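Local atomic coordinates of PTS system, lactose-specific IIBC components (Streptococcus pneumoniae, PDB entry 3NBM), a protein that probably relays a phosphoryl group from the IIA component to incoming lactose, as the cytoplasmic IIB domain of a phosphoenolpyruvate-dependent sugar phosphotransferase system. Residues A[7-12]-A[37-42]; A[54-59]-A[101-106]; A[14-19]-A[60-65]. All coordinates share one frame; numbering follows the deposited sequence.

Contact 1 (A[7-12]-A[37-42])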
loop_
_atom_site.group_PDB
_atom_site.type_symbol
_atom_site.label_atom_id
_atom_site.label_comp_id
_atom_site.label_asym_id
_atom_site.label_seq_id
_atom_site.Cartn_x
_atom_site.Cartn_y
_atom_site.Cartn_z
ATOM N N LEU A 7 11.844 3.214 -1.478
ATOM C CA LEU A 7 10.605 2.646 -1.983
ATOM C C LEU A 7 9.404 3.429 -1.443
ATOM O O LEU A 7 9.298 3.650 -0.236
ATOM C CB LEU A 7 10.507 1.179 -1.568
ATOM C CG LEU A 7 9.365 0.401 -2.213
ATOM C CD1 LEU A 7 9.608 0.214 -3.720
ATOM C CD2 LEU A 7 9.199 -0.963 -1.533
ATOM N N LYS A 8 8.526 3.861 -2.339
ATOM C CA LYS A 8 7.370 4.692 -1.973
ATOM C C LYS A 8 6.096 3.850 -2.130
ATOM O O LYS A 8 5.804 3.350 -3.223
ATOM C CB LYS A 8 7.282 5.930 -2.860
ATOM C CG LYS A 8 8.552 6.756 -2.966
ATOM C CD LYS A 8 8.970 7.414 -1.727
ATOM C CE LYS A 8 10.139 8.403 -1.979
ATOM N NZ LYS A 8 10.640 9.117 -0.745
ATOM N N VAL A 9 5.363 3.709 -1.025
ATOM C CA VAL A 9 4.159 2.891 -0.952
ATOM C C VAL A 9 2.957 3.783 -0.611
ATOM O O VAL A 9 3.036 4.614 0.282
ATOM C CB VAL A 9 4.296 1.795 0.115
ATOM C CG1 VAL A 9 3.060 0.891 0.136
ATOM C CG2 VAL A 9 5.583 0.993 -0.117
ATOM N N LEU A 10 1.861 3.591 -1.336
ATOM C CA LEU A 10 0.591 4.257 -1.045
ATOM C C LEU A 10 -0.464 3.213 -0.731
ATOM O O LEU A 10 -0.665 2.288 -1.515
ATOM C CB LEU A 10 0.157 5.116 -2.233
ATOM C CG LEU A 10 -1.169 5.883 -2.081
ATOM C CD1 LEU A 10 -1.095 6.922 -0.968
ATOM C CD2 LEU A 10 -1.504 6.557 -3.411
ATOM N N VAL A 11 -1.070 3.315 0.450
ATOM C CA VAL A 11 -2.176 2.451 0.850
ATOM C C VAL A 11 -3.482 3.245 0.685
ATOM O O VAL A 11 -3.596 4.339 1.216
ATOM C CB VAL A 11 -2.043 1.936 2.302
ATOM C CG1 VAL A 11 -3.132 0.913 2.624
ATOM C CG2 VAL A 11 -0.647 1.393 2.579
ATOM N N LEU A 12 -4.441 2.680 -0.050
ATOM C CA LEU A 12 -5.706 3.361 -0.315
ATOM C C LEU A 12 -6.857 2.623 0.338
ATOM O O LEU A 12 -6.939 1.401 0.289
ATOM C CB LEU A 12 -5.966 3.461 -1.834
ATOM C CG LEU A 12 -4.950 4.316 -2.608
ATOM C CD1 LEU A 12 -5.238 4.227 -4.118
ATOM C CD2 LEU A 12 -4.925 5.764 -2.093
ATOM N N VAL A 37 12.000 2.498 3.010
ATOM C CA VAL A 37 10.605 2.444 2.605
ATOM C C VAL A 37 9.846 3.521 3.342
ATOM O O VAL A 37 10.068 3.734 4.547
ATOM C CB VAL A 37 9.940 1.080 2.957
ATOM C CG1 VAL A 37 8.482 1.099 2.596
ATOM C CG2 VAL A 37 10.641 -0.108 2.305
ATOM N N ILE A 38 8.973 4.221 2.616
ATOM C CA ILE A 38 7.971 5.099 3.231
ATOM C C ILE A 38 6.592 4.728 2.677
ATOM O O ILE A 38 6.441 4.504 1.481
ATOM C CB ILE A 38 8.264 6.607 2.963
ATOM C CG1 ILE A 38 7.231 7.528 3.600
ATOM C CG2 ILE A 38 8.352 6.913 1.468
ATOM C CD1 ILE A 38 7.283 7.577 5.002
ATOM N N ALA A 39 5.622 4.667 3.579
ATOM C CA ALA A 39 4.224 4.448 3.232
ATOM C C ALA A 39 3.366 5.634 3.602
ATOM O O ALA A 39 3.462 6.160 4.719
ATOM C CB ALA A 39 3.687 3.202 3.918
ATOM N N ASN A 40 2.491 6.002 2.683
ATOM C CA ASN A 40 1.436 6.971 2.929
ATOM C C ASN A 40 0.099 6.323 2.777
ATOM O O ASN A 40 -0.009 5.222 2.227
ATOM C CB ASN A 40 1.554 8.163 1.988
ATOM C CG ASN A 40 2.787 8.940 2.215
ATOM O OD1 ASN A 40 3.648 8.979 1.366
ATOM N ND2 ASN A 40 2.895 9.546 3.408
ATOM N N SER A 41 -0.925 7.014 3.262
ATOM C CA SER A 41 -2.312 6.565 3.133
ATOM C C SER A 41 -3.147 7.632 2.449
ATOM O O SER A 41 -2.837 8.817 2.496
ATOM C CB SER A 41 -2.896 6.222 4.510
ATOM O OG SER A 41 -2.910 7.326 5.357
ATOM N N GLY A 42 -4.216 7.192 1.834
ATOM C CA GLY A 42 -5.120 8.099 1.179
ATOM C C GLY A 42 -6.417 7.432 0.838
ATOM O O GLY A 42 -6.577 6.208 0.984
#

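Contact 2 (A[54-59]-A[101-106])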
loop_
_atom_site.group_PDB
_atom_site.type_symbol
_atom_site.label_atom_id
_atom_site.label_comp_id
_atom_site.label_asym_id
_atom_site.label_seq_id
_atom_site.Cartn_x
_atom_site.Cartn_y
_atom_site.Cartn_z
ATOM N N TYR A 54 4.425 6.927 -6.740
ATOM C CA TYR A 54 4.581 5.727 -5.933
ATOM C C TYR A 54 5.069 4.546 -6.762
ATOM O O TYR A 54 4.855 4.451 -7.964
ATOM C CB TYR A 54 3.257 5.427 -5.196
ATOM C CG TYR A 54 3.008 6.453 -4.132
ATOM C CD1 TYR A 54 3.561 6.302 -2.901
ATOM C CD2 TYR A 54 2.280 7.618 -4.370
ATOM C CE1 TYR A 54 3.425 7.263 -1.921
ATOM C CE2 TYR A 54 2.145 8.583 -3.387
ATOM C CZ TYR A 54 2.717 8.386 -2.159
ATOM O OH TYR A 54 2.598 9.364 -1.172
ATOM N N ASP A 55 5.723 3.618 -6.072
ATOM C CA ASP A 55 6.232 2.384 -6.656
ATOM C C ASP A 55 5.277 1.205 -6.469
ATOM O O ASP A 55 5.198 0.321 -7.315
ATOM C CB ASP A 55 7.575 2.046 -6.041
ATOM C CG ASP A 55 8.571 3.177 -6.203
ATOM O OD1 ASP A 55 8.818 3.587 -7.370
ATOM O OD2 ASP A 55 9.080 3.683 -5.184
ATOM N N LEU A 56 4.571 1.182 -5.335
ATOM C CA LEU A 56 3.655 0.118 -4.940
ATOM C C LEU A 56 2.421 0.767 -4.365
ATOM O O LEU A 56 2.539 1.629 -3.507
ATOM C CB LEU A 56 4.305 -0.797 -3.877
ATOM C CG LEU A 56 3.408 -1.890 -3.272
ATOM C CD1 LEU A 56 2.964 -2.926 -4.304
ATOM C CD2 LEU A 56 4.110 -2.553 -2.077
ATOM N N ILE A 57 1.243 0.348 -4.839
ATOM C CA ILE A 57 -0.032 0.798 -4.278
ATOM C C ILE A 57 -0.731 -0.439 -3.769
ATOM O O ILE A 57 -0.868 -1.442 -4.463
ATOM C CB ILE A 57 -0.891 1.579 -5.298
ATOM C CG1 ILE A 57 -0.054 2.765 -5.845
ATOM C CG2 ILE A 57 -2.192 2.040 -4.643
ATOM C CD1 ILE A 57 -0.699 3.584 -6.893
ATOM N N ILE A 58 -1.179 -0.348 -2.523
ATOM C CA ILE A 58 -1.899 -1.423 -1.843
ATOM C C ILE A 58 -3.346 -0.978 -1.577
ATOM O O ILE A 58 -3.587 0.060 -0.974
ATOM C CB ILE A 58 -1.249 -1.759 -0.458
ATOM C CG1 ILE A 58 0.233 -2.154 -0.620
ATOM C CG2 ILE A 58 -2.063 -2.866 0.267
ATOM C CD1 ILE A 58 1.032 -2.200 0.670
ATOM N N LEU A 59 -4.285 -1.763 -2.087
ATOM C CA LEU A 59 -5.703 -1.534 -1.863
ATOM C C LEU A 59 -6.117 -2.231 -0.567
ATOM O O LEU A 59 -5.917 -3.441 -0.412
ATOM C CB LEU A 59 -6.536 -2.065 -3.057
ATOM C CG LEU A 59 -6.280 -1.367 -4.381
ATOM C CD1 LEU A 59 -6.992 -2.135 -5.513
ATOM C CD2 LEU A 59 -6.767 0.060 -4.325
ATOM N N GLN A 101 7.587 -7.004 5.457
ATOM C CA GLN A 101 7.849 -8.158 4.597
ATOM C C GLN A 101 6.862 -8.239 3.427
ATOM O O GLN A 101 7.251 -8.521 2.310
ATOM C CB GLN A 101 7.814 -9.427 5.418
ATOM C CG GLN A 101 8.117 -10.651 4.671
ATOM C CD GLN A 101 7.858 -11.861 5.528
ATOM O OE1 GLN A 101 6.707 -12.117 5.987
ATOM N NE2 GLN A 101 8.917 -12.620 5.772
ATOM N N PHE A 102 5.604 -7.941 3.693
ATOM C CA PHE A 102 4.586 -7.920 2.660
ATOM C C PHE A 102 4.942 -6.918 1.553
ATOM O O PHE A 102 4.829 -7.223 0.376
ATOM C CB PHE A 102 3.234 -7.574 3.287
ATOM C CG PHE A 102 2.101 -7.500 2.307
ATOM C CD1 PHE A 102 1.349 -8.626 2.003
ATOM C CD2 PHE A 102 1.755 -6.299 1.716
ATOM C CE1 PHE A 102 0.291 -8.540 1.115
ATOM C CE2 PHE A 102 0.700 -6.237 0.839
ATOM C CZ PHE A 102 -0.031 -7.354 0.563
ATOM N N VAL A 103 5.350 -5.713 1.944
ATOM C CA VAL A 103 5.738 -4.701 0.964
ATOM C C VAL A 103 6.875 -5.220 0.082
ATOM O O VAL A 103 6.797 -5.204 -1.147
ATOM C CB VAL A 103 6.133 -3.384 1.662
ATOM C CG1 VAL A 103 6.927 -2.480 0.706
ATOM C CG2 VAL A 103 4.895 -2.686 2.229
ATOM N N LEU A 104 7.941 -5.704 0.711
ATOM C CA LEU A 104 9.107 -6.098 -0.061
ATOM C C LEU A 104 8.818 -7.330 -0.923
ATOM O O LEU A 104 9.356 -7.443 -2.030
ATOM C CB LEU A 104 10.347 -6.236 0.855
ATOM C CG LEU A 104 10.842 -4.860 1.378
ATOM C CD1 LEU A 104 11.774 -4.973 2.553
ATOM C CD2 LEU A 104 11.496 -4.063 0.232
ATOM N N GLU A 105 7.986 -8.250 -0.439
ATOM C CA GLU A 105 7.691 -9.423 -1.250
ATOM C C GLU A 105 6.864 -9.045 -2.480
ATOM O O GLU A 105 6.889 -9.783 -3.469
ATOM C CB GLU A 105 7.055 -10.551 -0.419
ATOM C CG GLU A 105 8.064 -11.222 0.490
ATOM C CD GLU A 105 7.495 -12.191 1.511
ATOM O OE1 GLU A 105 6.256 -12.328 1.634
ATOM O OE2 GLU A 105 8.335 -12.822 2.193
ATOM N N HIS A 106 6.209 -7.881 -2.451
ATOM C CA HIS A 106 5.472 -7.367 -3.594
ATOM C C HIS A 106 6.191 -6.299 -4.392
ATOM O O HIS A 106 5.586 -5.655 -5.253
ATOM C CB HIS A 106 4.108 -6.857 -3.136
ATOM C CG HIS A 106 3.195 -7.950 -2.728
ATOM N ND1 HIS A 106 3.190 -8.478 -1.458
ATOM C CD2 HIS A 106 2.319 -8.684 -3.447
ATOM C CE1 HIS A 106 2.313 -9.464 -1.403
ATOM N NE2 HIS A 106 1.768 -9.606 -2.595
#

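Contact 3 (A[14-19]-A[60-65])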
loop_
_atom_site.group_PDB
_atom_site.type_symbol
_atom_site.label_atom_id
_atom_site.label_comp_id
_atom_site.label_asym_id
_atom_site.label_seq_id
_atom_site.Cartn_x
_atom_site.Cartn_y
_atom_site.Cartn_z
ATOM N N ALA A 14 -11.389 3.388 1.359
ATOM C CA ALA A 14 -12.585 4.062 0.911
ATOM C C ALA A 14 -12.918 5.278 1.772
ATOM O O ALA A 14 -13.999 5.853 1.638
ATOM C CB ALA A 14 -13.781 3.080 0.875
ATOM N N GLY A 15 -11.987 5.692 2.621
ATOM C CA GLY A 15 -12.117 6.879 3.449
ATOM C C GLY A 15 -12.411 6.646 4.910
ATOM O O GLY A 15 -12.615 7.596 5.645
ATOM N N SER A 16 -12.429 5.390 5.340
ATOM C CA SER A 16 -12.624 5.097 6.751
ATOM C C SER A 16 -11.402 5.436 7.588
ATOM O O SER A 16 -11.502 5.557 8.809
ATOM C CB SER A 16 -12.991 3.640 7.006
ATOM O OG SER A 16 -11.900 2.772 6.744
ATOM N N GLY A 17 -10.247 5.516 6.930
ATOM C CA GLY A 17 -8.980 5.709 7.619
ATOM C C GLY A 17 -8.221 4.419 7.909
ATOM O O GLY A 17 -7.115 4.416 8.466
ATOM N N THR A 18 -8.792 3.299 7.507
ATOM C CA THR A 18 -8.132 2.039 7.688
ATOM C C THR A 18 -6.772 1.983 6.961
ATOM O O THR A 18 -5.868 1.300 7.420
ATOM C CB THR A 18 -9.045 0.863 7.280
ATOM O OG1 THR A 18 -8.459 -0.369 7.693
ATOM C CG2 THR A 18 -9.329 0.799 5.807
ATOM N N SER A 19 -6.624 2.688 5.834
ATOM C CA SER A 19 -5.350 2.695 5.112
ATOM C C SER A 19 -4.180 3.174 5.984
ATOM O O SER A 19 -3.053 2.697 5.863
ATOM C CB SER A 19 -5.455 3.551 3.839
ATOM O OG SER A 19 -5.967 4.826 4.106
ATOM N N ALA A 60 -6.722 -1.465 0.347
ATOM C CA ALA A 60 -7.342 -2.027 1.541
ATOM C C ALA A 60 -8.572 -2.851 1.128
ATOM O O ALA A 60 -9.088 -2.704 -0.000
ATOM C CB ALA A 60 -7.740 -0.939 2.491
ATOM N N PRO A 61 -9.091 -3.703 2.023
ATOM C CA PRO A 61 -10.176 -4.617 1.661
ATOM C C PRO A 61 -11.376 -3.933 1.037
ATOM O O PRO A 61 -11.936 -4.453 0.078
ATOM C CB PRO A 61 -10.524 -5.246 3.013
ATOM C CG PRO A 61 -9.188 -5.323 3.695
ATOM C CD PRO A 61 -8.513 -4.029 3.342
ATOM N N GLN A 62 -11.737 -2.779 1.537
ATOM C CA GLN A 62 -12.963 -2.139 1.098
ATOM C C GLN A 62 -12.901 -1.446 -0.235
ATOM O O GLN A 62 -13.915 -0.978 -0.731
ATOM C CB GLN A 62 -13.469 -1.234 2.159
ATOM C CG GLN A 62 -13.980 -2.073 3.325
ATOM C CD GLN A 62 -13.995 -1.309 4.585
ATOM O OE1 GLN A 62 -12.943 -0.792 5.047
ATOM N NE2 GLN A 62 -15.195 -1.226 5.191
ATOM N N VAL A 63 -11.717 -1.419 -0.845
ATOM C CA VAL A 63 -11.552 -0.932 -2.223
ATOM C C VAL A 63 -11.027 -2.011 -3.171
ATOM O O VAL A 63 -10.584 -1.714 -4.274
ATOM C CB VAL A 63 -10.719 0.364 -2.276
ATOM C CG1 VAL A 63 -11.514 1.481 -1.666
ATOM C CG2 VAL A 63 -9.385 0.225 -1.575
ATOM N N ARG A 64 -11.188 -3.275 -2.788
ATOM C CA ARG A 64 -10.802 -4.399 -3.652
ATOM C C ARG A 64 -11.506 -4.385 -5.003
ATOM O O ARG A 64 -10.922 -4.809 -6.002
ATOM C CB ARG A 64 -11.083 -5.721 -2.943
ATOM C CG ARG A 64 -10.544 -6.939 -3.671
ATOM C CD ARG A 64 -10.443 -8.171 -2.770
ATOM N NE ARG A 64 -11.752 -8.526 -2.193
ATOM C CZ ARG A 64 -12.179 -8.249 -0.969
ATOM N NH1 ARG A 64 -11.401 -7.680 -0.057
ATOM N NH2 ARG A 64 -13.420 -8.584 -0.646
ATOM N N SER A 65 -12.727 -3.870 -5.066
ATOM C CA SER A 65 -13.480 -3.831 -6.315
ATOM C C SER A 65 -12.846 -2.959 -7.397
ATOM O O SER A 65 -13.237 -3.057 -8.572
ATOM C CB SER A 65 -14.885 -3.353 -6.051
ATOM O OG SER A 65 -14.920 -1.989 -5.703
#

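Contact 1 (A[7-12]-A[37-42])
V9 overlaps two residues of the adjacent strand: its CG2 lies 4.0 Å from V37 CG1, and its CB faces A39 CB at 4.1 Å. CG2 is anti to the carbonyl carbon of V9 and beside its backbone N, which turns this methyl back along the strand toward V37. L7 adds to the same layer by running alongside V37 in the same direction, L7 CB being 4.1 Å from V37 CG2.

The backbone evidence for a parallel pair is a ladder of five hydrogen bonds. I38 N and N40 N donate to L7 O and V9 O, and V9 N and V11 N donate to I38 O and N40 O. The bond from I38 N to L7 O is 2.9 Å long. At the far end the ladder is less straight: G42 N reaches V11 O at 3.0 Å with an N-H...O angle of 142°. Alpha-carbon contacts fill the gaps, A39 CA approaching V9 O to 3.2 Å.

The other surface of the pair carries K8, L10, I38 and N40. The bend at chi2 (-66°) puts K8 CD 3.3 Å from I38 CG2, closer than usual for two carbons, while K8 NZ forms a salt bridge with E6. L10 CD1 drapes over the N40 carbonyl, and N40 OD1 bonds to Y54 OH.

Strand 37-43 is an outermost strand of the four-stranded parallel sheet, and 7-13 lies between it and 56-59. Helix 18-33 makes the beta-alpha-beta crossover between the paired strands and touches V11 and S41; helix 96-105 meets L7, V9 and V37 through V103 and L100.

Contact 2 (A[54-59]-A[101-106])
I58 and F102 run alongside each other in opposing directions, with I58 CD1 at the edge of the phenyl ring and near its plane, 4.1 Å from CE2. A chi1 of 179° sets F102 CG anti to the backbone N. The same I58 methyl lies 4.2 Å from V103 CG2, but there the I58 side chain stands roughly perpendicular to that of V103. L56 and V103 meet obliquely, L56 CD2 lying 4.0 Å from V103 CG1 and 3.9 Å from V103 O; the other methyl, L56 CD1, comes within 3.9 Å of H106 O at the helix end.

Just past the helix, H106 turns its ring back so that CE1 stands 3.4 Å above the F102 ring plane, over the outer part of the ring. H106 ND1 donates to F102 O at 2.8 Å with an N-H...O angle of 164°, and that oxygen lies within 2° of the imidazole plane.

Across the strand and helix the contact is therefore one of van der Waals type: methyl groups meet methyls, a ring edge and two carbonyl oxygens in the buried layer beneath helix 96-105. The polar bond stays within 101-106, where it would hold the imidazole's rotation and is consistent with a proton on ND1.

Contact 3 (A[14-19]-A[60-65])
Q62 runs from the 60-65 segment to the loop 14-19, starting with its CB 4.5 Å from A14 CB. CG stands anti to the carbonyl carbon of Q62 (chi1 -70°), and chi2 of 157° carries CD outward in an extended chain. At the tip OE1 settles 4.0 Å from T18 CG2, the two side chains lying aslant to each other. S16 OG is 4.1 Å from that same OE1, too far for a hydrogen bond, so across these segments OE1 has only loose contacts.

Beneath this arm two smaller contacts bring the segments together. T18 CG2 also rests on A60 CB, and V63 CG1 packs on A14, 3.6 Å from the backbone N and only slightly farther from CB. The methyls of T18, A60, A14 and V63 thus supply apolar contacts along a border that Q62 spans with its polar end.

Each segment is braced internally. S16 OG accepts from T18 N at 3.2 Å (N-H...O 157°), an ST turn just ahead of helix 18-33. G15 and G17 both have positive phi, where a beta carbon would press on the preceding carbonyl oxygen. On the other side V63 N bonds to A60 O at 3.0 Å, opening the 3-10 turn. Y89 of helix 86-93 closes the flank, taking up T18 O through its hydroxyl and touching A60 and P61.

A glycine-rich loop running from the end of a central parallel strand, just past C13, into a helix is consistent with the phosphate-binding P-loop of lactose/cellobiose IIB domains, which resembles that of the low-molecular-weight tyrosine phosphatases; the 60-65 turn lines one side of it.

Contacts 1 and 2 share one parallel sheet; contact 3 lies in the loops and turns that follow its strands. Contacts 1 and 2 have centres about 8 Å apart and meet through residues 54-55, just before strand 56-59: D55 N is 2.9 Å from K8 O, a probable hydrogen bond. V103 extends contact 2 into contact 1, since it packs on L7 and V9 as well as on L56. Contact 3 lies toward the C-terminal ends of the strands, its centre about 14 Å from that of contact 1 and 15 Å from that of contact 2. L12 O to A60 N, 2.9 Å, ties it to the sheet. The sheet core of contacts 1 and 2 leads into the loop of contact 3, the probable phosphate-binding site.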